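PDB 5G5G: putative xanthine dehydrogenase YAGS fad-binding subunit from Escherichia coli, which probably oxidises aldehydes in the periplasm, this chain holding the molybdenum-pterin centre of a three-subunit enzyme that also carries iron-sulfur clusters and FAD. Local coordinates for residues C[140-145]-C[644-649]; C[148-153]-C[337-342]. All blocks are in the same frame, centred on the assembly; numbering follows the deposited sequence.

Contact 1: residues C[140-145]-C[644-649]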
loop_
_atom_site.group_PDB
_atom_site.type_symbol
_atom_site.label_atom_id
_atom_site.label_comp_id
_atom_site.label_asym_id
_atom_site.label_seq_id
_atom_site.Cartn_x
_atom_site.Cartn_y
_atom_site.Cartn_z
ATOM N N ALA C 140 17.056 9.550 -20.154
ATOM C CA ALA C 140 16.622 8.242 -20.665
ATOM C C ALA C 140 15.685 7.667 -19.672
ATOM O O ALA C 140 16.055 7.446 -18.505
ATOM C CB ALA C 140 17.797 7.298 -20.858
ATOM N N TYR C 141 14.441 7.458 -20.128
ATOM C CA TYR C 141 13.375 7.051 -19.276
ATOM C C TYR C 141 12.686 5.788 -19.647
ATOM O O TYR C 141 11.845 5.363 -18.905
ATOM C CB TYR C 141 12.351 8.173 -19.137
ATOM C CG TYR C 141 12.999 9.454 -18.727
ATOM C CD1 TYR C 141 13.557 9.582 -17.452
ATOM C CD2 TYR C 141 13.059 10.540 -19.598
ATOM C CE1 TYR C 141 14.165 10.769 -17.069
ATOM C CE2 TYR C 141 13.652 11.728 -19.233
ATOM C CZ TYR C 141 14.202 11.837 -17.972
ATOM O OH TYR C 141 14.804 13.030 -17.654
ATOM N N SER C 142 13.035 5.178 -20.785
ATOM C CA SER C 142 12.393 4.000 -21.249
ATOM C C SER C 142 13.332 2.794 -21.248
ATOM O O SER C 142 14.218 2.697 -22.066
ATOM C CB SER C 142 11.892 4.193 -22.692
ATOM O OG SER C 142 11.480 2.943 -23.213
ATOM N N LEU C 143 13.073 1.836 -20.375
ATOM C CA LEU C 143 13.872 0.624 -20.322
ATOM C C LEU C 143 13.834 -0.059 -21.684
ATOM O O LEU C 143 14.861 -0.541 -22.176
ATOM C CB LEU C 143 13.381 -0.365 -19.276
ATOM C CG LEU C 143 14.043 -1.738 -19.181
ATOM C CD1 LEU C 143 15.529 -1.558 -18.867
ATOM C CD2 LEU C 143 13.364 -2.628 -18.149
ATOM N N ALA C 144 12.644 -0.137 -22.255
ATOM C CA ALA C 144 12.508 -0.794 -23.575
ATOM C C ALA C 144 13.373 -0.160 -24.640
ATOM O O ALA C 144 14.040 -0.864 -25.419
ATOM C CB ALA C 144 11.052 -0.815 -24.001
ATOM N N ASP C 145 13.396 1.166 -24.692
ATOM C CA ASP C 145 14.206 1.843 -25.683
ATOM C C ASP C 145 15.694 1.617 -25.422
ATOM O O ASP C 145 16.448 1.551 -26.364
ATOM C CB ASP C 145 13.918 3.340 -25.726
ATOM C CG ASP C 145 12.523 3.667 -26.214
ATOM O OD1 ASP C 145 11.817 2.799 -26.764
ATOM O OD2 ASP C 145 12.131 4.836 -26.061
ATOM N N VAL C 644 5.190 5.017 -16.062
ATOM C CA VAL C 644 6.247 5.906 -16.470
ATOM C C VAL C 644 5.798 6.844 -17.583
ATOM O O VAL C 644 5.279 6.388 -18.630
ATOM C CB VAL C 644 7.463 5.114 -16.980
ATOM C CG1 VAL C 644 8.528 6.042 -17.566
ATOM C CG2 VAL C 644 8.039 4.276 -15.848
ATOM N N ASP C 645 5.982 8.148 -17.375
ATOM C CA ASP C 645 5.837 9.109 -18.485
ATOM C C ASP C 645 7.259 9.217 -19.082
ATOM O O ASP C 645 8.118 9.771 -18.434
ATOM C CB ASP C 645 5.313 10.465 -18.012
ATOM C CG ASP C 645 4.941 11.376 -19.192
ATOM O OD1 ASP C 645 5.824 11.530 -20.100
ATOM O OD2 ASP C 645 3.759 11.842 -19.237
ATOM N N ASP C 646 7.531 8.612 -20.250
ATOM C CA ASP C 646 8.916 8.593 -20.719
ATOM C C ASP C 646 9.379 9.899 -21.424
ATOM O O ASP C 646 10.537 9.983 -21.873
ATOM C CB ASP C 646 9.189 7.366 -21.546
ATOM C CG ASP C 646 8.443 7.337 -22.859
ATOM O OD1 ASP C 646 7.862 8.378 -23.272
ATOM O OD2 ASP C 646 8.455 6.205 -23.452
ATOM N N ARG C 647 8.497 10.918 -21.457
ATOM C CA ARG C 647 8.839 12.276 -21.919
ATOM C C ARG C 647 9.237 13.114 -20.687
ATOM O O ARG C 647 10.302 13.676 -20.644
ATOM C CB ARG C 647 7.623 12.938 -22.561
ATOM C CG ARG C 647 6.935 12.136 -23.683
ATOM C CD ARG C 647 5.506 12.654 -23.930
ATOM N NE ARG C 647 4.714 12.763 -22.670
ATOM C CZ ARG C 647 3.542 13.402 -22.553
ATOM N NH1 ARG C 647 2.961 13.881 -23.646
ATOM N NH2 ARG C 647 2.920 13.501 -21.357
ATOM N N LEU C 648 8.361 13.158 -19.688
ATOM C CA LEU C 648 8.576 13.934 -18.455
ATOM C C LEU C 648 9.470 13.203 -17.408
ATOM O O LEU C 648 9.939 13.824 -16.443
ATOM C CB LEU C 648 7.212 14.256 -17.836
ATOM C CG LEU C 648 6.349 15.236 -18.629
ATOM C CD1 LEU C 648 4.901 15.245 -18.152
ATOM C CD2 LEU C 648 6.952 16.649 -18.534
ATOM N N GLY C 649 9.686 11.893 -17.570
ATOM C CA GLY C 649 10.699 11.168 -16.815
ATOM C C GLY C 649 10.363 10.892 -15.343
ATOM O O GLY C 649 11.226 11.054 -14.472
HETATM O O HOH W 1 12.760 8.353 -22.482
#

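Contact 2: residues C[148-153]-C[337-342]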
loop_
_atom_site.group_PDB
_atom_site.type_symbol
_atom_site.label_atom_id
_atom_site.label_comp_id
_atom_site.label_asym_id
_atom_site.label_seq_id
_atom_site.Cartn_x
_atom_site.Cartn_y
_atom_site.Cartn_z
ATOM N N GLN C 148 18.107 -2.330 -26.526
ATOM C CA GLN C 148 18.846 -2.720 -27.729
ATOM C C GLN C 148 20.327 -2.438 -27.561
ATOM O O GLN C 148 21.168 -3.275 -27.941
ATOM C CB GLN C 148 18.313 -1.998 -28.969
ATOM C CG GLN C 148 18.730 -2.623 -30.302
ATOM C CD GLN C 148 18.377 -1.741 -31.490
ATOM O OE1 GLN C 148 17.827 -0.636 -31.329
ATOM N NE2 GLN C 148 18.694 -2.209 -32.682
ATOM N N ALA C 149 20.634 -1.297 -26.947
ATOM C CA ALA C 149 22.008 -0.849 -26.768
ATOM C C ALA C 149 22.821 -1.522 -25.650
ATOM O O ALA C 149 24.039 -1.348 -25.621
ATOM C CB ALA C 149 22.032 0.650 -26.571
ATOM N N VAL C 150 22.185 -2.238 -24.720
ATOM C CA VAL C 150 22.936 -2.909 -23.653
ATOM C C VAL C 150 22.983 -4.403 -23.957
ATOM O O VAL C 150 21.998 -5.121 -23.779
ATOM C CB VAL C 150 22.312 -2.661 -22.257
ATOM C CG1 VAL C 150 23.204 -3.263 -21.176
ATOM C CG2 VAL C 150 22.126 -1.175 -22.017
ATOM N N ASN C 151 24.129 -4.887 -24.395
ATOM C CA ASN C 151 24.248 -6.310 -24.715
ATOM C C ASN C 151 25.401 -6.984 -23.979
ATOM O O ASN C 151 25.728 -8.113 -24.280
ATOM C CB ASN C 151 24.320 -6.523 -26.226
ATOM C CG ASN C 151 25.251 -5.553 -26.879
ATOM O OD1 ASN C 151 26.443 -5.527 -26.583
ATOM N ND2 ASN C 151 24.706 -4.693 -27.728
ATOM N N GLN C 152 25.989 -6.313 -22.999
ATOM C CA GLN C 152 27.091 -6.851 -22.195
ATOM C C GLN C 152 26.684 -6.711 -20.741
ATOM O O GLN C 152 25.959 -5.753 -20.415
ATOM C CB GLN C 152 28.350 -5.993 -22.381
ATOM C CG GLN C 152 28.756 -5.714 -23.821
ATOM C CD GLN C 152 29.326 -6.946 -24.424
ATOM O OE1 GLN C 152 30.398 -7.373 -24.002
ATOM N NE2 GLN C 152 28.621 -7.553 -25.399
ATOM N N PRO C 153 27.178 -7.603 -19.847
ATOM C CA PRO C 153 26.899 -7.489 -18.422
ATOM C C PRO C 153 27.715 -6.424 -17.722
ATOM O O PRO C 153 28.697 -5.971 -18.259
ATOM C CB PRO C 153 27.354 -8.853 -17.868
ATOM C CG PRO C 153 28.385 -9.316 -18.792
ATOM C CD PRO C 153 27.970 -8.818 -20.137
ATOM N N ARG C 337 21.731 -7.426 -17.613
ATOM C CA ARG C 337 22.045 -6.283 -18.462
ATOM C C ARG C 337 21.493 -5.039 -17.765
ATOM O O ARG C 337 20.299 -4.989 -17.443
ATOM C CB ARG C 337 21.436 -6.483 -19.823
ATOM C CG ARG C 337 21.841 -7.825 -20.528
ATOM C CD ARG C 337 23.205 -7.739 -21.029
ATOM N NE ARG C 337 23.570 -9.010 -21.709
ATOM C CZ ARG C 337 24.108 -10.084 -21.125
ATOM N NH1 ARG C 337 24.428 -10.065 -19.842
ATOM N NH2 ARG C 337 24.450 -11.144 -21.886
ATOM N N LEU C 338 22.360 -4.052 -17.552
ATOM C CA LEU C 338 21.996 -2.883 -16.763
ATOM C C LEU C 338 22.030 -1.621 -17.629
ATOM O O LEU C 338 23.112 -1.184 -18.045
ATOM C CB LEU C 338 22.961 -2.772 -15.562
ATOM C CG LEU C 338 22.646 -1.604 -14.623
ATOM C CD1 LEU C 338 21.255 -1.626 -14.047
ATOM C CD2 LEU C 338 23.713 -1.621 -13.549
ATOM N N ALA C 339 20.866 -1.048 -17.901
ATOM C CA ALA C 339 20.780 0.234 -18.614
ATOM C C ALA C 339 20.924 1.371 -17.627
ATOM O O ALA C 339 20.688 1.205 -16.423
ATOM C CB ALA C 339 19.447 0.360 -19.331
ATOM N N THR C 340 21.234 2.541 -18.184
ATOM C CA THR C 340 21.180 3.783 -17.419
ATOM C C THR C 340 19.848 4.486 -17.654
ATOM O O THR C 340 19.525 4.830 -18.781
ATOM C CB THR C 340 22.370 4.667 -17.784
ATOM O OG1 THR C 340 23.531 3.942 -17.393
ATOM C CG2 THR C 340 22.330 5.985 -17.002
ATOM N N LEU C 341 19.107 4.713 -16.574
ATOM C CA LEU C 341 17.835 5.434 -16.653
ATOM C C LEU C 341 17.860 6.532 -15.616
ATOM O O LEU C 341 18.305 6.280 -14.510
ATOM C CB LEU C 341 16.613 4.539 -16.408
ATOM C CG LEU C 341 16.337 3.338 -17.364
ATOM C CD1 LEU C 341 15.161 2.513 -16.876
ATOM C CD2 LEU C 341 16.094 3.859 -18.781
ATOM N N ASP C 342 17.287 7.686 -15.974
ATOM C CA ASP C 342 17.238 8.856 -15.122
ATOM C C ASP C 342 15.927 8.975 -14.378
ATOM O O ASP C 342 15.511 10.065 -14.014
ATOM C CB ASP C 342 17.484 10.104 -15.987
ATOM C CG ASP C 342 18.845 10.072 -16.633
ATOM O OD1 ASP C 342 19.806 10.137 -15.847
ATOM O OD2 ASP C 342 18.943 9.895 -17.896
HETATM O O HOH W 2 25.166 -4.406 -18.255
#

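Contact 1: residues C[140-145]-C[644-649]
Tyr141 and Asp646 bring the two backbones closest, their CA atoms 4.9 Å apart. Residues 140-142 form a loop that runs into a helix at Leu143, with Ser142 as N-cap: its OG accepts from Asp145 N. Across from it is a compact loop after strand 644-645, closed by a backbone hydrogen bond from Gly649 N to Asp645 O. The two backbones share one water, which accepts from Tyr141 N (3.0 Å) and donates to Asp646 O (2.8 Å).

The tyrosine ring carries the contact. Its CG stands anti to its own carbonyl carbon (chi1 -52°), laying the ring across the compact loop with Gly649 CA over the centre of one face, a CH-pi contact of 3.3 Å to the centroid. Gly649, at positive phi, has no CB to hold the ring off. Asp646 O comes to the ring edge near its plane, 3.4 Å from Tyr141 CD2. Val644 CG1 packs against Tyr141 O. Cutting Tyr141 back to an alanine would remove the ring and probably leave Gly649 CA without the face it rests on, opening a gap between the two loops.

The compact loop is braced internally by Asp645. Its OD1 accepts from Arg647 N, an Asx turn, as well as from Leu648 N and Arg647 NE, while OD2 takes Arg647 NH2 at 2.8 Å in a side-on, two-nitrogen salt bridge. Both Asp645 and Arg647 also reach a neighbouring protein chain.

This loop joins strand 644-645 to its antiparallel mate 650-651, where Val644 meets Phe651; Tyr141, just ahead of helix 143-147, also touches Ala59 and Lys60 in another loop.

Contact 2: residues C[148-153]-C[337-342]
Val150 and Pro153 lie against the end of strand 331-340, in a mixed five-stranded sheet within the molybdopterin-binding region. They belong to the loop that follows helix 143-147 and leads to strand 160-162, itself an antiparallel neighbour of strand 331-340. The nearest CA pair is Pro153 and Arg337, 5.0 Å apart.

Val150 supplies the apolar half. It points at the strand and sets its two methyls down along it: CG1, anti to the backbone N (chi1 -174°), lies 3.9 Å from Arg337 CB and reaches the backbone of Leu338, while CG2 rests on Ala339, 4.1 Å from its CB.

Arg337 supplies the other half. Its chain starts off across the strand, then bends at chi2 (-75°), which brings its end in beneath the loop. Gln152 O approaches the aliphatic part, 3.5 Å from Arg337 CD. Further out the guanidinium lies with one face under Gln152 CA and Pro153 N, and Pro153 runs alongside it, pointing the same way, its CB 3.7 Å from Arg337 NH1. The charge is met by Asp159, whose OD1 forms a salt bridge with NH1 and which also touches Pro153; this buried arginine thus ties the strand to the far end of the same loop.

A water spans the remaining backbone gap, donating to Gln152 O (2.7 Å) and accepting from Leu338 N (2.9 Å). Val150 O, meanwhile, is bonded by Trp307 NE1 from strand 299-310. The arrangement is that of a connecting loop that passes over a sheet strand before the chain joins the sheet as its outermost strand in this chain, held by valine methyls, an arginine and a bridging water.

Overall arrangement
Contact 2 is nested inside the chain loop that contact 1 closes, and the two touch: their centres are 14 Å apart and Ala140 O probably accepts a hydrogen bond from Asp342 N. Helix 143-147 begins in contact 1 and ends just before the loop of contact 2. Both are partly buried, with a buried side chain at the heart of each and exposed residues around it. Contact 1 rests on an aromatic ring over a glycine, and its hairpin faces another protein chain. Contact 2 is met by no other chain; it relies on valine methyls and an arginine that belongs to the sheet. A single water bridges the backbones in both, though the side chains differ.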